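Local coordinates for putative citrate lyase, alfa subunit (Streptococcus mutans, PDB 2HJ0), which is a putative alpha subunit of citrate lyase, an alpha/beta protein of the CitF family whose two large mixed sheets are flanked by helices, at residues V263-Y269 against K408-V412; V445-I449 against V465-I470. All blocks are in the same frame, centred on the assembly; numbering follows the deposited sequence.

Contact 1. Residues V263-Y269 against K408-V412; sequences VITSSPY and KMSLV
Lys-408 and Pro-268 sandwich the ring of Tyr-269. Lys-408 CB lies over one face, 3.8 Å from the ring centroid and 28° off the normal, a CH-pi contact, while Pro-268 CG covers the opposite face toward the rim. At the edge sits the selenium of Met-409, modelled as selenomethionine: SE is 5.3 Å from the Tyr-269 centroid, a Met-aromatic contact. Met-409 CB also approaches obliquely, 3.7 Å from Tyr-269 CE2. The phenol OH and the Lys-408 carbonyl both hydrogen-bond to Arg-453, which fastens the far end of the ring. Here the C-terminal end of helix 251-265 and the loop after it pack on strand 409-413, an inner strand of a nine-stranded mixed sheet in an alpha/beta fold. Met-409 stretches out from that strand with CG anti to its backbone N, then bends at chi3 (77°), which turns CE to Ser-267 CB at 3.5 Å. That serine is held in place because its OG donates to Ile-264 O (2.8 Å) in the carbonyl plane, on a lone pair, while Ser-267 N bonds to the same oxygen. Further along, Leu-411 CD2 meets Ile-264 CG1 at 4.0 Å and Val-263 CB at 4.1 Å.

Contact 2. Residues V445-I449 against V465-I470; sequences VGIAI and VPQLTI
Gln-467 places CG anti to its carbonyl carbon (chi1 -61°) and runs extended beyond it, while Ile-449 CG1, likewise anti to its own carbonyl carbon, carries CD1 back toward Gln-467 through an extended chi2 of 173°; there Ile-449 CD1 meets the oxygen end of the amide from outside the amide plane, 3.5 Å from Gln-467 OE1. The other end of that amide is anchored, since Gln-467 NE2 donates to Phe-460 O. The two segments contribute the strands of a beta-alpha-beta unit, strand 447-449, helix 454-459 and strand 467-468, in which the chain returns to pair in parallel at the margin of the sheet. The evidence for the pairing is the pattern of backbone bonds: Ile-447 N donates to Pro-466 O at 2.7 Å, with an N-H...O angle of 167°, and Leu-468 N donates to Ile-447 O at 2.8 Å. Ile-447 thus bonds to the residues flanking Gln-467, as parallel register requires. Gln-467 CA adds a CA-H...O contact to the same Ile-447 carbonyl.

Ile-447 and Gln-467 share one face of the sheet. There Ile-447 CD1 meets Val-465 CG1 at 3.7 Å, and helix 251-265 covers Ile-447 and Val-465 through Tyr-259. Ala-448 and Leu-468 lie on the other face, where Leu-473 of helix 470-481 packs on Ala-448. The Thr-469 side chain caps a backbone N at the start of that helix, while its own backbone N bonds to Glu-472 OE1, a reciprocal pair consistent with a capping box. At the start of 445-449, Val-445 CG1 lies 4.3 Å from Leu-468 CD2.

Contact 1 and contact 2 have centres about 14 Å apart, and both segments of contact 1 precede those of contact 2 in the sequence. Both reach the nine-stranded mixed sheet: strand 409-413 lies inside it, strand 440-442 comes next, and then 447-449 and 467-468, the last being outermost within this chain. Helix 251-265 bridges them, because Val-263 packs in contact 1 and also touches strand 447-449 of contact 2, its CG2 lying 3.6 Å from Ile-447 CG1. Phe-460 is a further shared neighbour, touching Val-263, Ser-267 and Ile-449. The helix thus packs on an inner strand through its end and on the outer segments through Val-263 and Tyr-259.

Contact 1. Residues V263-Y269 against K408-V412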
loop_
_atom_site.group_PDB
_atom_site.type_symbol
_atom_site.label_atom_id
_atom_site.label_comp_id
_atom_site.label_asym_id
_atom_site.label_seq_id
_atom_site.Cartn_x
_atom_site.Cartn_y
_atom_site.Cartn_z
ATOM N N VAL A 263 3.795 -22.641 30.305
ATOM C CA VAL A 263 4.702 -21.525 30.492
ATOM C C VAL A 263 3.997 -20.234 30.054
ATOM O O VAL A 263 4.060 -19.225 30.752
ATOM C CB VAL A 263 6.007 -21.726 29.702
ATOM C CG1 VAL A 263 6.910 -20.523 29.874
ATOM C CG2 VAL A 263 6.707 -22.978 30.183
ATOM N N ILE A 264 3.304 -20.286 28.918
ATOM C CA ILE A 264 2.576 -19.136 28.386
ATOM C C ILE A 264 1.416 -18.737 29.295
ATOM O O ILE A 264 1.293 -17.577 29.697
ATOM C CB ILE A 264 1.997 -19.446 26.963
ATOM C CG1 ILE A 264 3.140 -19.706 25.976
ATOM C CG2 ILE A 264 1.158 -18.285 26.444
ATOM C CD1 ILE A 264 2.685 -20.344 24.694
ATOM N N THR A 265 0.554 -19.694 29.617
ATOM C CA THR A 265 -0.584 -19.406 30.482
ATOM C C THR A 265 -0.196 -19.070 31.919
ATOM O O THR A 265 -1.045 -18.688 32.702
ATOM C CB THR A 265 -1.558 -20.569 30.510
ATOM O OG1 THR A 265 -0.874 -21.748 30.946
ATOM C CG2 THR A 265 -2.129 -20.797 29.126
ATOM N N SER A 266 1.075 -19.211 32.279
ATOM C CA SER A 266 1.479 -18.863 33.631
ATOM C C SER A 266 2.382 -17.648 33.572
ATOM O O SER A 266 2.877 -17.185 34.591
ATOM C CB SER A 266 2.249 -19.999 34.306
ATOM O OG SER A 266 1.464 -21.169 34.448
ATOM N N SER A 267 2.604 -17.125 32.378
ATOM C CA SER A 267 3.483 -15.978 32.241
ATOM C C SER A 267 2.768 -14.691 32.609
ATOM O O SER A 267 1.540 -14.638 32.641
ATOM C CB SER A 267 4.004 -15.888 30.803
ATOM O OG SER A 267 3.005 -15.410 29.920
ATOM N N PRO A 268 3.531 -13.623 32.885
ATOM C CA PRO A 268 2.919 -12.339 33.243
ATOM C C PRO A 268 2.340 -11.631 32.019
ATOM O O PRO A 268 2.061 -10.443 32.069
ATOM C CB PRO A 268 4.089 -11.564 33.830
ATOM C CG PRO A 268 5.204 -12.013 32.947
ATOM C CD PRO A 268 5.001 -13.515 32.898
ATOM N N TYR A 269 2.157 -12.364 30.928
ATOM C CA TYR A 269 1.633 -11.775 29.701
ATOM C C TYR A 269 0.283 -12.398 29.368
ATOM O O TYR A 269 -0.462 -11.904 28.512
ATOM C CB TYR A 269 2.614 -12.016 28.559
ATOM C CG TYR A 269 4.021 -11.542 28.848
ATOM C CD1 TYR A 269 4.354 -10.189 28.770
ATOM C CD2 TYR A 269 5.025 -12.453 29.198
ATOM C CE1 TYR A 269 5.664 -9.750 29.027
ATOM C CE2 TYR A 269 6.337 -12.029 29.460
ATOM C CZ TYR A 269 6.650 -10.675 29.369
ATOM O OH TYR A 269 7.940 -10.249 29.604
ATOM N N LYS A 408 7.848 -10.387 23.674
ATOM C CA LYS A 408 8.107 -10.081 25.066
ATOM C C LYS A 408 8.736 -11.309 25.668
ATOM O O LYS A 408 9.594 -11.221 26.532
ATOM C CB LYS A 408 6.810 -9.823 25.826
ATOM C CG LYS A 408 5.943 -8.687 25.329
ATOM C CD LYS A 408 6.545 -7.341 25.615
ATOM C CE LYS A 408 5.479 -6.267 25.473
ATOM N NZ LYS A 408 4.837 -6.283 24.123
HETATM N N MSE A 409 8.274 -12.472 25.235
HETATM C CA MSE A 409 8.813 -13.721 25.752
HETATM C C MSE A 409 8.918 -14.773 24.661
HETATM O O MSE A 409 7.911 -15.240 24.123
HETATM C CB MSE A 409 7.947 -14.234 26.896
HETATM C CG MSE A 409 8.409 -15.557 27.463
HETATM SE SE MSE A 409 7.264 -16.082 28.933
HETATM C CE MSE A 409 5.752 -16.708 27.933
ATOM N N SER A 410 10.156 -15.140 24.352
ATOM C CA SER A 410 10.442 -16.126 23.325
ATOM C C SER A 410 10.590 -17.538 23.860
ATOM O O SER A 410 11.395 -17.792 24.757
ATOM C CB SER A 410 11.719 -15.742 22.580
ATOM O OG SER A 410 11.465 -14.696 21.666
ATOM N N LEU A 411 9.811 -18.460 23.302
ATOM C CA LEU A 411 9.892 -19.857 23.704
ATOM C C LEU A 411 10.482 -20.673 22.576
ATOM O O LEU A 411 10.050 -20.566 21.432
ATOM C CB LEU A 411 8.515 -20.420 24.040
ATOM C CG LEU A 411 8.188 -20.523 25.522
ATOM C CD1 LEU A 411 8.142 -19.113 26.104
ATOM C CD2 LEU A 411 6.856 -21.233 25.713
ATOM N N VAL A 412 11.489 -21.472 22.893
ATOM C CA VAL A 412 12.097 -22.343 21.898
ATOM C C VAL A 412 11.886 -23.767 22.417
ATOM O O VAL A 412 12.568 -24.224 23.344
ATOM C CB VAL A 412 13.622 -22.054 21.714
ATOM C CG1 VAL A 412 14.253 -23.101 20.815
ATOM C CG2 VAL A 412 13.823 -20.670 21.106
#

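Contact 2. Residues V445-I449 against V465-I470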
loop_
_atom_site.group_PDB
_atom_site.type_symbol
_atom_site.label_atom_id
_atom_site.label_comp_id
_atom_site.label_asym_id
_atom_site.label_seq_id
_atom_site.Cartn_x
_atom_site.Cartn_y
_atom_site.Cartn_z
ATOM N N VAL A 445 11.840 -32.949 29.155
ATOM C CA VAL A 445 12.422 -33.145 30.466
ATOM C C VAL A 445 12.165 -31.940 31.359
ATOM O O VAL A 445 12.361 -31.995 32.573
ATOM C CB VAL A 445 13.920 -33.385 30.331
ATOM C CG1 VAL A 445 14.541 -33.646 31.684
ATOM C CG2 VAL A 445 14.144 -34.572 29.413
ATOM N N GLY A 446 11.709 -30.850 30.752
ATOM C CA GLY A 446 11.432 -29.661 31.524
ATOM C C GLY A 446 11.713 -28.362 30.805
ATOM O O GLY A 446 11.945 -28.329 29.600
ATOM N N ILE A 447 11.708 -27.288 31.586
ATOM C CA ILE A 447 11.925 -25.925 31.115
ATOM C C ILE A 447 13.289 -25.377 31.534
ATOM O O ILE A 447 13.767 -25.681 32.621
ATOM C CB ILE A 447 10.801 -25.022 31.693
ATOM C CG1 ILE A 447 9.696 -24.869 30.655
ATOM C CG2 ILE A 447 11.341 -23.680 32.162
ATOM C CD1 ILE A 447 9.102 -26.178 30.249
ATOM N N ALA A 448 13.912 -24.578 30.668
ATOM C CA ALA A 448 15.199 -23.948 30.972
ATOM C C ALA A 448 15.035 -22.442 30.744
ATOM O O ALA A 448 14.928 -21.985 29.609
ATOM C CB ALA A 448 16.294 -24.497 30.080
ATOM N N ILE A 449 15.002 -21.671 31.825
ATOM C CA ILE A 449 14.826 -20.229 31.709
ATOM C C ILE A 449 16.162 -19.506 31.588
ATOM O O ILE A 449 17.045 -19.660 32.435
ATOM C CB ILE A 449 14.093 -19.645 32.938
ATOM C CG1 ILE A 449 12.800 -20.413 33.199
ATOM C CG2 ILE A 449 13.774 -18.177 32.699
ATOM C CD1 ILE A 449 12.116 -20.018 34.486
ATOM N N VAL A 465 6.456 -27.304 36.958
ATOM C CA VAL A 465 7.045 -27.921 35.781
ATOM C C VAL A 465 8.527 -28.022 36.068
ATOM O O VAL A 465 9.135 -27.069 36.546
ATOM C CB VAL A 465 6.836 -27.070 34.504
ATOM C CG1 VAL A 465 7.788 -27.542 33.415
ATOM C CG2 VAL A 465 5.393 -27.194 34.014
ATOM N N PRO A 466 9.133 -29.177 35.772
ATOM C CA PRO A 466 10.567 -29.328 36.038
ATOM C C PRO A 466 11.397 -28.258 35.371
ATOM O O PRO A 466 11.279 -28.026 34.177
ATOM C CB PRO A 466 10.872 -30.742 35.539
ATOM C CG PRO A 466 9.821 -30.988 34.507
ATOM C CD PRO A 466 8.581 -30.353 35.080
ATOM N N GLN A 467 12.217 -27.580 36.162
ATOM C CA GLN A 467 13.076 -26.527 35.638
ATOM C C GLN A 467 14.562 -26.886 35.782
ATOM O O GLN A 467 14.984 -27.406 36.810
ATOM C CB GLN A 467 12.791 -25.223 36.374
ATOM C CG GLN A 467 11.366 -24.749 36.215
ATOM C CD GLN A 467 11.097 -23.464 36.952
ATOM O OE1 GLN A 467 11.875 -22.518 36.866
ATOM N NE2 GLN A 467 9.986 -23.414 37.671
ATOM N N LEU A 468 15.351 -26.601 34.751
ATOM C CA LEU A 468 16.771 -26.890 34.790
ATOM C C LEU A 468 17.550 -25.763 34.126
ATOM O O LEU A 468 16.982 -24.744 33.718
ATOM C CB LEU A 468 17.076 -28.208 34.071
ATOM C CG LEU A 468 16.156 -29.404 34.298
ATOM C CD1 LEU A 468 14.887 -29.197 33.477
ATOM C CD2 LEU A 468 16.827 -30.691 33.861
ATOM N N THR A 469 18.862 -25.957 34.026
ATOM C CA THR A 469 19.746 -24.989 33.392
ATOM C C THR A 469 19.998 -25.498 31.986
ATOM O O THR A 469 19.871 -26.691 31.731
ATOM C CB THR A 469 21.100 -24.908 34.118
ATOM O OG1 THR A 469 21.779 -26.164 33.996
ATOM C CG2 THR A 469 20.903 -24.584 35.591
ATOM N N ILE A 470 20.356 -24.609 31.071
ATOM C CA ILE A 470 20.624 -25.039 29.709
ATOM C C ILE A 470 21.765 -26.072 29.721
ATOM O O ILE A 470 21.765 -27.007 28.919
ATOM C CB ILE A 470 20.969 -23.809 28.789
ATOM C CG1 ILE A 470 21.028 -24.231 27.325
ATOM C CG2 ILE A 470 22.303 -23.218 29.177
ATOM C CD1 ILE A 470 19.745 -24.822 26.803
#